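Local coordinates for DUF724 domain-containing protein 6-like (Raphanus sativus, PDB 5ZWX) that binds histone H3 tails bearing the H3K9me2 mark through a tandem Agenet cassette, probably helping to link this heterochromatin mark to DNA methylation, at residues A[122-126]-A[127-131]; A[24-27]-A[28-31]; A[100-103]-A[104-107]; A[132-135]-A[136-140]; A[53-56]-A[57-60]. All coordinates share one frame; numbering follows the deposited sequence.

Contact 1 of 5, residues A[122-126]-A[127-131]; sequences SVYFR and ASKEQ
Gln131 lies across from Ser122 and Tyr124 in an antiparallel beta hairpin whose turn carries a G1 beta bulge, Lys129 and Glu130 both facing Phe125. The Gln131 side chain starts anti to its own backbone nitrogen (chi1 -180°) and bends at chi2, which carries the amide back over the partner strand. From CB outward, CG passes 3.5 Å from Ser122 OG, and CD comes within 4.0 Å of Val123 O. The amide then splits its contacts. Its OE1 approaches the Tyr124 ring obliquely, 3.5 Å from Tyr124 CD1, with the ring and amide planes 27° apart, while NE2 donates to Ser122 OG and also bonds Thr113 OG1 on the adjoining strand 106-116. The backbone pair of Phe125 and Glu130 is closed by two hydrogen bonds, the straighter running from Phe125 N to Glu130 O at 2.8 Å. On the face of Phe125 and Glu130, the Phe125 ring carries Val123 CG1 over one side and packs against the modified side chain of the bound peptide. Glu130 OE1 bonds that same peptide side chain and is steadied by Ser128, whose OG donates to the anti side of Glu130 OE1 at 2.7 Å.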
# COMPACT_ATOMS: atom_id res chain seq x y z
N SER A 122 15.49 6.20 10.80
CA SER A 122 15.51 7.15 9.67
C SER A 122 15.41 6.27 8.46
O SER A 122 16.04 5.21 8.38
CB SER A 122 16.77 8.04 9.63
OG SER A 122 16.57 9.15 8.79
N VAL A 123 14.54 6.68 7.55
CA VAL A 123 14.18 5.87 6.40
C VAL A 123 14.45 6.70 5.15
O VAL A 123 14.05 7.87 5.08
CB VAL A 123 12.70 5.44 6.44
CG1 VAL A 123 12.29 4.70 5.12
CG2 VAL A 123 12.43 4.53 7.64
N TYR A 124 15.18 6.11 4.22
CA TYR A 124 15.48 6.74 2.95
C TYR A 124 14.49 6.24 1.90
O TYR A 124 14.25 5.04 1.77
CB TYR A 124 16.92 6.44 2.51
CG TYR A 124 17.27 7.08 1.18
CD1 TYR A 124 17.44 8.47 1.08
CD2 TYR A 124 17.40 6.31 0.02
CE1 TYR A 124 17.74 9.07 -0.13
CE2 TYR A 124 17.71 6.91 -1.19
CZ TYR A 124 17.87 8.29 -1.26
OH TYR A 124 18.17 8.90 -2.45
N PHE A 125 13.93 7.19 1.15
CA PHE A 125 13.04 6.86 0.04
C PHE A 125 13.71 7.21 -1.28
O PHE A 125 13.99 8.38 -1.57
CB PHE A 125 11.71 7.60 0.18
CG PHE A 125 11.01 7.34 1.50
CD1 PHE A 125 10.13 6.28 1.63
CD2 PHE A 125 11.28 8.14 2.60
CE1 PHE A 125 9.49 6.04 2.83
CE2 PHE A 125 10.64 7.94 3.82
CZ PHE A 125 9.74 6.90 3.95
N ARG A 126 13.99 6.19 -2.08
CA ARG A 126 14.80 6.36 -3.26
C ARG A 126 14.13 7.22 -4.33
O ARG A 126 14.76 8.12 -4.87
CB ARG A 126 15.16 5.00 -3.85
CG ARG A 126 15.77 5.10 -5.23
CD ARG A 126 15.76 3.74 -5.90
NE ARG A 126 17.07 3.40 -6.45
CZ ARG A 126 17.27 2.92 -7.67
NH1 ARG A 126 16.23 2.74 -8.49
NH2 ARG A 126 18.49 2.64 -8.08
N ALA A 127 12.86 6.94 -4.65
CA ALA A 127 12.21 7.64 -5.77
C ALA A 127 12.04 9.14 -5.50
O ALA A 127 12.13 9.97 -6.42
CB ALA A 127 10.85 7.01 -6.08
N SER A 128 11.76 9.49 -4.25
CA SER A 128 11.50 10.89 -3.89
C SER A 128 12.73 11.56 -3.30
O SER A 128 12.71 12.77 -3.01
CB SER A 128 10.34 10.96 -2.89
OG SER A 128 10.68 10.26 -1.70
N LYS A 129 13.80 10.79 -3.17
CA LYS A 129 15.06 11.25 -2.57
C LYS A 129 14.80 11.91 -1.23
O LYS A 129 15.33 13.02 -0.95
CB LYS A 129 15.79 12.22 -3.51
CG LYS A 129 16.29 11.56 -4.79
CD LYS A 129 16.98 12.57 -5.69
CE LYS A 129 15.99 13.34 -6.56
NZ LYS A 129 14.64 13.40 -5.94
N GLU A 130 13.99 11.25 -0.41
CA GLU A 130 13.64 11.79 0.91
C GLU A 130 14.28 10.99 2.02
O GLU A 130 14.54 9.81 1.87
CB GLU A 130 12.13 11.81 1.12
CG GLU A 130 11.40 12.91 0.33
CD GLU A 130 9.93 12.80 0.50
OE1 GLU A 130 9.39 11.71 0.15
OE2 GLU A 130 9.31 13.74 1.05
N GLN A 131 14.58 11.67 3.13
CA GLN A 131 15.13 11.02 4.29
C GLN A 131 14.27 11.46 5.47
O GLN A 131 14.28 12.65 5.82
CB GLN A 131 16.61 11.40 4.48
CG GLN A 131 17.27 10.74 5.71
CD GLN A 131 17.76 9.32 5.41
OE1 GLN A 131 18.46 9.09 4.41
NE2 GLN A 131 17.40 8.38 6.28

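Contact 2 of 5, residues A[24-27]-A[28-31]; sequences SNES and GFRG
Ser24 and Phe29 meet CB to CB at 3.6 Å, the tight side of a compact loop between strands 19-22 and 32-40 of the Agenet domain. The loop is folded on its own backbone. Ser24 OG accepts from Glu26 N, forming an ST turn, and the next turn is closed by Phe29 N donating to Glu26 O at 2.9 Å and by Arg30 N donating to Ser27 O at 3.2 Å. Water 1 spans the open end of the loop, accepting from Ser24 N and donating to Phe29 O. Phe29 is buried, and its CG lies anti to the carbonyl carbon (chi1 -80°), which sends the ring out alongside the Glu26 side chain, both pointing the same way. Glu26 OE1 sits at the ring edge, 4.0 Å from Phe29 CD2, with the carboxylate plane perpendicular to the ring. The other flank is looser and more exposed: the Arg30 chain bends at chi2 and chi3 to bring its guanidinium back past the loop, where NH1 stays 3.7 Å from Asn25 O and NH2 is 4.1 Å from Ser27 CB. Arg30 also touches Ala127 of the neighbouring hairpin. Both Glu26 oxygens form salt bridges to the bound peptide, and basic peptide side chains also pack on Ser24 and Phe29. Ser27 OG and the Gly28 backbone add hydrogen bonds to the peptide, so the loop joins a carboxylate for charge to an aromatic ring for packing, a chemistry suited to gripping a basic histone tail.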
# COMPACT_ATOMS: atom_id res chain seq x y z
N SER A 24 -0.29 2.82 -7.55
CA SER A 24 -0.59 3.73 -8.65
C SER A 24 0.53 3.74 -9.65
O SER A 24 1.68 3.41 -9.32
CB SER A 24 -0.86 5.14 -8.13
OG SER A 24 -0.86 6.09 -9.18
N ASN A 25 0.20 4.15 -10.87
CA ASN A 25 1.14 4.24 -11.96
C ASN A 25 1.74 5.66 -12.01
O ASN A 25 2.78 5.89 -12.63
CB ASN A 25 0.45 3.89 -13.28
CG ASN A 25 -0.26 2.53 -13.24
OD1 ASN A 25 0.24 1.59 -12.63
ND2 ASN A 25 -1.41 2.44 -13.89
N GLU A 26 1.07 6.59 -11.35
CA GLU A 26 1.48 8.00 -11.38
C GLU A 26 2.79 8.21 -10.63
O GLU A 26 3.00 7.64 -9.56
CB GLU A 26 0.39 8.90 -10.79
CG GLU A 26 -1.00 8.63 -11.32
CD GLU A 26 -2.07 9.30 -10.48
OE1 GLU A 26 -1.81 10.39 -9.95
OE2 GLU A 26 -3.18 8.73 -10.34
N SER A 27 3.66 9.06 -11.18
CA SER A 27 4.99 9.24 -10.61
C SER A 27 4.94 9.70 -9.15
O SER A 27 5.77 9.28 -8.32
CB SER A 27 5.80 10.24 -11.44
OG SER A 27 5.19 11.51 -11.42
N GLY A 28 3.95 10.54 -8.83
CA GLY A 28 3.83 11.06 -7.47
C GLY A 28 3.44 9.98 -6.47
O GLY A 28 3.43 10.23 -5.26
N PHE A 29 3.12 8.78 -6.95
CA PHE A 29 2.75 7.71 -6.02
C PHE A 29 3.67 6.49 -6.05
O PHE A 29 3.36 5.42 -5.48
CB PHE A 29 1.32 7.28 -6.29
CG PHE A 29 0.31 8.21 -5.69
CD1 PHE A 29 0.10 8.22 -4.31
CD2 PHE A 29 -0.40 9.08 -6.48
CE1 PHE A 29 -0.81 9.09 -3.74
CE2 PHE A 29 -1.33 9.95 -5.92
CZ PHE A 29 -1.52 9.95 -4.54
N ARG A 30 4.83 6.68 -6.67
CA ARG A 30 5.85 5.64 -6.77
C ARG A 30 6.20 5.09 -5.40
O ARG A 30 6.56 5.84 -4.48
CB ARG A 30 7.11 6.22 -7.44
CG ARG A 30 8.05 5.18 -8.01
CD ARG A 30 7.47 4.56 -9.26
NE ARG A 30 7.33 5.55 -10.33
CZ ARG A 30 6.60 5.37 -11.43
NH1 ARG A 30 5.93 4.24 -11.61
NH2 ARG A 30 6.54 6.33 -12.35
N GLY A 31 6.11 3.77 -5.24
CA GLY A 31 6.45 3.17 -3.97
C GLY A 31 5.34 3.15 -2.93
O GLY A 31 5.59 2.71 -1.80
O HOH W 1 2.35 2.95 -6.14

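Contact 3 of 5, residues A[100-103]-A[104-107]; sequences DAFY and SDGW
Ser104 follows Tyr103 into a type I' beta turn, its OG beside the tyrosine ring, 3.5 Å from Tyr103 CD1. Ser104 O is bound by the hydroxyl of Tyr34. At Asp105 the backbone passes close to the far end of the Phe102 ring, obliquely, Asp105 C lying 3.5 Å from Phe102 CZ, while the carboxylate forms a salt bridge to a basic side chain of the bound peptide. Gly106 closes the turn: its N donates to Tyr103 O, and its O receives Tyr103 N at 2.8 Å. Gly106 N also lies over one face of the Phe102 ring. Trp107 carries the main side-chain contact. With Phe102 CG anti to the backbone N (chi1 -158°), that ring is brought edge-on to the indole face, Phe102 CD1 standing 3.5 Å from Trp107 CE2. The T-shaped pair has planes 60° apart, and Phe102 CB adds a CH-pi contact, 4.0 Å from the centroid of the six-membered ring. At the indole edge, Trp107 CZ3 lies 3.5 Å from Asp100 O, and Arg140 makes a cation-pi contact with the indole. Tyr103, on the other face of the hairpin from Phe102 and Trp107, packs on the modified peptide side chain. This is a tight beta hairpin with a two-residue type I' turn that places Tyr103 and Asp105 at the histone peptide site.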
# COMPACT_ATOMS: atom_id res chain seq x y z
N ASP A 100 7.84 -0.36 4.95
CA ASP A 100 6.93 0.69 4.49
C ASP A 100 6.66 1.59 5.68
O ASP A 100 6.49 1.11 6.80
CB ASP A 100 5.60 0.16 3.97
CG ASP A 100 5.75 -0.93 2.93
OD1 ASP A 100 6.75 -0.92 2.18
OD2 ASP A 100 4.86 -1.81 2.90
N ALA A 101 6.62 2.90 5.44
CA ALA A 101 6.30 3.90 6.45
C ALA A 101 4.91 4.48 6.22
O ALA A 101 4.54 4.81 5.08
CB ALA A 101 7.35 5.02 6.45
N PHE A 102 4.12 4.61 7.27
CA PHE A 102 2.80 5.22 7.13
C PHE A 102 2.91 6.74 7.06
O PHE A 102 3.34 7.39 8.03
CB PHE A 102 1.88 4.83 8.26
CG PHE A 102 0.43 4.99 7.92
CD1 PHE A 102 -0.16 4.18 6.94
CD2 PHE A 102 -0.34 5.93 8.57
CE1 PHE A 102 -1.51 4.32 6.64
CE2 PHE A 102 -1.69 6.08 8.27
CZ PHE A 102 -2.27 5.26 7.30
N TYR A 103 2.50 7.30 5.93
CA TYR A 103 2.79 8.75 5.69
C TYR A 103 1.71 9.24 4.73
O TYR A 103 1.34 8.48 3.80
CB TYR A 103 4.18 8.87 5.09
CG TYR A 103 4.70 10.27 4.91
CD1 TYR A 103 4.46 10.97 3.73
CD2 TYR A 103 5.49 10.85 5.90
CE1 TYR A 103 4.97 12.29 3.58
CE2 TYR A 103 6.00 12.11 5.77
CZ TYR A 103 5.74 12.82 4.61
OH TYR A 103 6.28 14.06 4.51
N SER A 104 1.15 10.42 4.97
CA SER A 104 0.01 10.89 4.15
C SER A 104 -1.07 9.80 3.95
O SER A 104 -1.62 9.66 2.83
CB SER A 104 0.49 11.37 2.78
OG SER A 104 1.37 12.48 2.90
N ASP A 105 -1.30 9.01 5.01
CA ASP A 105 -2.40 8.07 5.12
C ASP A 105 -2.27 6.89 4.15
O ASP A 105 -3.27 6.17 3.92
CB ASP A 105 -3.74 8.78 4.94
CG ASP A 105 -3.99 9.83 6.04
OD1 ASP A 105 -4.17 9.45 7.22
OD2 ASP A 105 -4.00 11.03 5.72
N GLY A 106 -1.06 6.66 3.63
CA GLY A 106 -0.78 5.38 2.94
C GLY A 106 0.59 4.85 3.35
O GLY A 106 1.30 5.47 4.18
N TRP A 107 0.96 3.69 2.80
CA TRP A 107 2.24 3.06 3.09
C TRP A 107 3.25 3.29 1.98
O TRP A 107 2.99 2.99 0.82
CB TRP A 107 2.04 1.54 3.30
CG TRP A 107 1.26 1.21 4.55
CD1 TRP A 107 -0.08 0.94 4.64
CD2 TRP A 107 1.77 1.11 5.89
NE1 TRP A 107 -0.42 0.67 5.94
CE2 TRP A 107 0.69 0.77 6.73
CE3 TRP A 107 3.04 1.31 6.46
CZ2 TRP A 107 0.84 0.60 8.11
CZ3 TRP A 107 3.19 1.12 7.82
CH2 TRP A 107 2.09 0.78 8.64

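Contact 4 of 5, residues A[132-135]-A[136-140]; sequences IRFR and RDELR
Arg135 and Glu138 are joined through the backbone where strand 130-135 gives way to the 3-10 turn 136-138, Glu138 N donating to Arg135 O at 3.0 Å. This short 3-10 link leads into strand 139-146, as commonly seen in SH3-like barrels, the clan to which Agenet domains belong. Glu138 turns back on the strand it has just left: its OE1 takes Arg135 N on the anti lone pair at 2.8 Å, almost straight (174°). The same carboxylate lies flat against the Arg135 guanidinium, planes 11° apart, with OE1 3.4 Å from Arg135 NH1 but over the face, so charge alone links them there. Bent at chi3 (-53°), the arginine chain folds its head over Glu138 and turns its NE toward Asp137, whose OD2 accepts through its syn lone pair, a salt bridge. With an alanine at Glu138, Arg135 N is likely to lose its side-chain acceptor and the guanidinium its stacked counter-charge, leaving it freer to swing. On the buried side, Phe134 CB meets Leu139 CD2 at 3.8 Å, and the phenylalanine ring continues inward onto Phe125 and Tyr103. Water 2 completes the polar network, accepting from Arg135 NH2 at 3.1 Å and donating to Asp137 OD2 at 3.0 Å.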
# COMPACT_ATOMS: atom_id res chain seq x y z
N ILE A 132 13.51 10.55 6.07
CA ILE A 132 12.48 10.92 7.04
C ILE A 132 12.52 10.04 8.28
O ILE A 132 12.64 8.82 8.16
CB ILE A 132 11.08 10.82 6.42
CG1 ILE A 132 11.03 11.56 5.05
CG2 ILE A 132 10.03 11.38 7.36
CD1 ILE A 132 9.64 11.52 4.37
N ARG A 133 12.41 10.65 9.47
CA ARG A 133 12.41 9.88 10.73
C ARG A 133 11.02 9.41 11.10
O ARG A 133 10.07 10.17 10.91
CB ARG A 133 12.92 10.73 11.89
CG ARG A 133 14.38 11.04 11.81
CD ARG A 133 14.84 11.69 13.11
NE ARG A 133 16.28 11.88 13.08
CZ ARG A 133 16.98 12.43 14.06
NH1 ARG A 133 16.38 12.86 15.16
NH2 ARG A 133 18.29 12.56 13.92
N PHE A 134 10.94 8.20 11.69
CA PHE A 134 9.68 7.60 12.08
C PHE A 134 9.82 6.88 13.41
O PHE A 134 10.92 6.48 13.80
CB PHE A 134 9.19 6.55 11.01
CG PHE A 134 8.85 7.15 9.69
CD1 PHE A 134 9.79 7.20 8.68
CD2 PHE A 134 7.59 7.68 9.46
CE1 PHE A 134 9.48 7.78 7.44
CE2 PHE A 134 7.28 8.26 8.21
CZ PHE A 134 8.23 8.31 7.22
N ARG A 135 8.70 6.69 14.10
CA ARG A 135 8.67 5.77 15.25
C ARG A 135 8.49 4.37 14.70
O ARG A 135 7.99 4.20 13.61
CB ARG A 135 7.53 6.12 16.22
CG ARG A 135 7.58 7.56 16.76
CD ARG A 135 6.35 7.85 17.61
NE ARG A 135 5.10 7.54 16.89
CZ ARG A 135 4.51 8.39 16.06
NH1 ARG A 135 5.05 9.57 15.84
NH2 ARG A 135 3.38 8.07 15.45
N ARG A 136 8.91 3.37 15.48
CA ARG A 136 8.68 1.96 15.12
C ARG A 136 7.22 1.69 14.77
O ARG A 136 6.93 0.98 13.81
CB ARG A 136 9.11 1.05 16.29
CG ARG A 136 8.72 -0.45 16.10
CD ARG A 136 9.47 -1.08 14.93
NE ARG A 136 9.07 -2.46 14.67
CZ ARG A 136 8.08 -2.79 13.86
NH1 ARG A 136 7.39 -1.85 13.24
NH2 ARG A 136 7.77 -4.06 13.65
N ASP A 137 6.28 2.23 15.55
CA ASP A 137 4.87 1.92 15.28
C ASP A 137 4.33 2.56 13.98
O ASP A 137 3.17 2.34 13.63
CB ASP A 137 4.00 2.32 16.47
CG ASP A 137 4.24 3.75 16.91
OD1 ASP A 137 4.56 3.99 18.09
OD2 ASP A 137 4.10 4.65 16.06
N GLU A 138 5.15 3.34 13.27
CA GLU A 138 4.78 3.88 11.97
C GLU A 138 5.32 3.05 10.80
O GLU A 138 5.12 3.40 9.63
CB GLU A 138 5.29 5.33 11.83
CG GLU A 138 4.68 6.27 12.83
CD GLU A 138 5.25 7.70 12.69
OE1 GLU A 138 6.38 7.94 13.17
OE2 GLU A 138 4.55 8.56 12.09
N LEU A 139 6.01 1.96 11.12
CA LEU A 139 6.65 1.16 10.07
C LEU A 139 6.09 -0.26 10.04
O LEU A 139 5.63 -0.76 11.06
CB LEU A 139 8.15 1.06 10.28
CG LEU A 139 8.92 2.38 10.45
CD1 LEU A 139 10.34 1.98 10.70
CD2 LEU A 139 8.80 3.21 9.17
N ARG A 140 6.13 -0.88 8.86
CA ARG A 140 5.91 -2.33 8.77
C ARG A 140 7.01 -2.96 7.91
O ARG A 140 7.56 -2.33 7.04
CB ARG A 140 4.52 -2.62 8.19
CG ARG A 140 4.36 -2.19 6.73
CD ARG A 140 2.89 -2.43 6.19
NE ARG A 140 2.77 -2.14 4.75
CZ ARG A 140 1.66 -2.33 4.02
NH1 ARG A 140 0.54 -2.79 4.60
NH2 ARG A 140 1.67 -2.07 2.71
O HOH W 2 1.63 5.63 14.67

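Contact 5 of 5, residues A[53-56]-A[57-60]; sequences VEYT and TLFF
The Tyr55 ring takes Leu58 obliquely along one side, Tyr55 CD2 touching Leu58 CD1 at 3.6 Å, and it also packs on Leu68, Tyr34 and Ile22. At its far end, Tyr55 OH is hydrogen-bonded to Glu70 OE1. The Phe59 side chain sets out away from the bend, but its ring end returns loosely, CZ 4.3 Å from Thr56 O. Tyr55 and Leu58 each have CG anti to the carbonyl carbon (chi1 -69° and -64°), which sends ring and leucine branch side by side in the same direction. The backbone bend sets Tyr55 CB 3.9 Å from Leu58 CB. Between them the chain turns a corner at Thr56 and Thr57, whose methyls, Thr56 CG2 and Thr57 CG2, stand 4.1 Å apart. Thr57 OG1 is hydrogen-bonded to Asp105 O, linking the bend to the hairpin of the second half of the cassette. A glycine in place of Tyr55 would probably open a gap beside Leu58 CD1 and leave Glu70 without its hydroxyl partner. Tyr55 and Leu58 each pack against a basic side chain of the bound peptide. The bend thus joins strands 51-55 and 58-59 of the first Agenet domain, a small SH3-like beta fold, and contributes to the surface that meets the histone peptide.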
# COMPACT_ATOMS: atom_id res chain seq x y z
N VAL A 53 -12.14 0.35 -7.63
CA VAL A 53 -11.84 0.29 -6.20
C VAL A 53 -12.23 1.59 -5.52
O VAL A 53 -12.34 2.63 -6.18
CB VAL A 53 -10.33 0.02 -5.89
CG1 VAL A 53 -9.90 -1.33 -6.45
CG2 VAL A 53 -9.42 1.16 -6.43
N GLU A 54 -12.48 1.49 -4.22
CA GLU A 54 -12.74 2.66 -3.38
C GLU A 54 -11.65 2.78 -2.34
O GLU A 54 -11.38 1.82 -1.63
CB GLU A 54 -14.09 2.54 -2.69
CG GLU A 54 -14.40 3.69 -1.74
CD GLU A 54 -15.77 3.55 -1.12
OE1 GLU A 54 -15.87 2.96 -0.02
OE2 GLU A 54 -16.75 4.04 -1.73
N TYR A 55 -11.02 3.95 -2.24
CA TYR A 55 -9.98 4.15 -1.24
C TYR A 55 -10.56 4.33 0.15
O TYR A 55 -11.64 4.90 0.30
CB TYR A 55 -9.11 5.37 -1.58
CG TYR A 55 -8.26 5.19 -2.81
CD1 TYR A 55 -8.82 5.13 -4.08
CD2 TYR A 55 -6.89 5.04 -2.69
CE1 TYR A 55 -8.04 4.96 -5.19
CE2 TYR A 55 -6.09 4.87 -3.81
CZ TYR A 55 -6.67 4.84 -5.05
OH TYR A 55 -5.86 4.67 -6.15
N THR A 56 -9.84 3.84 1.15
CA THR A 56 -10.26 3.98 2.53
C THR A 56 -9.88 5.35 3.09
O THR A 56 -10.61 5.92 3.90
CB THR A 56 -9.64 2.88 3.42
OG1 THR A 56 -10.05 1.60 2.95
CG2 THR A 56 -10.08 3.03 4.88
N THR A 57 -8.74 5.89 2.65
CA THR A 57 -8.23 7.13 3.28
C THR A 57 -8.03 8.31 2.31
O THR A 57 -7.58 9.39 2.72
CB THR A 57 -6.89 6.89 3.97
OG1 THR A 57 -5.89 6.64 2.97
CG2 THR A 57 -6.96 5.71 4.94
N LEU A 58 -8.34 8.11 1.03
CA LEU A 58 -8.29 9.20 0.06
C LEU A 58 -9.71 9.53 -0.37
O LEU A 58 -10.53 8.63 -0.57
CB LEU A 58 -7.45 8.83 -1.17
CG LEU A 58 -5.95 8.57 -1.00
CD1 LEU A 58 -5.32 8.31 -2.37
CD2 LEU A 58 -5.28 9.73 -0.29
N PHE A 59 -9.97 10.82 -0.55
CA PHE A 59 -11.30 11.34 -0.85
C PHE A 59 -11.27 12.17 -2.14
O PHE A 59 -10.21 12.67 -2.54
CB PHE A 59 -11.81 12.19 0.34
CG PHE A 59 -12.00 11.38 1.59
CD1 PHE A 59 -10.91 10.98 2.35
CD2 PHE A 59 -13.27 10.99 1.98
CE1 PHE A 59 -11.09 10.20 3.48
CE2 PHE A 59 -13.45 10.22 3.12
CZ PHE A 59 -12.37 9.82 3.86
N PHE A 60 -12.42 12.30 -2.78
CA PHE A 60 -12.54 13.12 -3.99
C PHE A 60 -12.29 14.57 -3.66
O PHE A 60 -11.63 15.29 -4.40
CB PHE A 60 -13.93 12.96 -4.63
CG PHE A 60 -13.97 11.94 -5.73
CD1 PHE A 60 -13.49 12.25 -7.00
CD2 PHE A 60 -14.51 10.67 -5.51
CE1 PHE A 60 -13.54 11.30 -8.02
CE2 PHE A 60 -14.55 9.72 -6.52
CZ PHE A 60 -14.07 10.04 -7.78

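How the contacts relate
All five contacts reach the bound histone peptide, though contact 4 does so only through Ile132. Contacts 1, 3 and 4 form one cluster: Phe125 CZ lies 3.6 Å from Phe134 CE1, Ala101 CB lies 3.5 Å from Phe134 CZ, and Asp100 OD2 bridges to Arg140 NE at 2.8 Å. Phe125, Tyr103 and Ile132 from these three contacts pack on the modified peptide side chain, consistent with a pocket for the methylated lysine. Contacts 2 and 5, their centres about 16 Å apart, belong to the first Agenet domain and receive basic side chains, as does Asp105 of contact 3. They meet the cluster where Ala127 CB touches Arg30 CG and where the bend of contact 5 is hydrogen-bonded to the hairpin of contact 3.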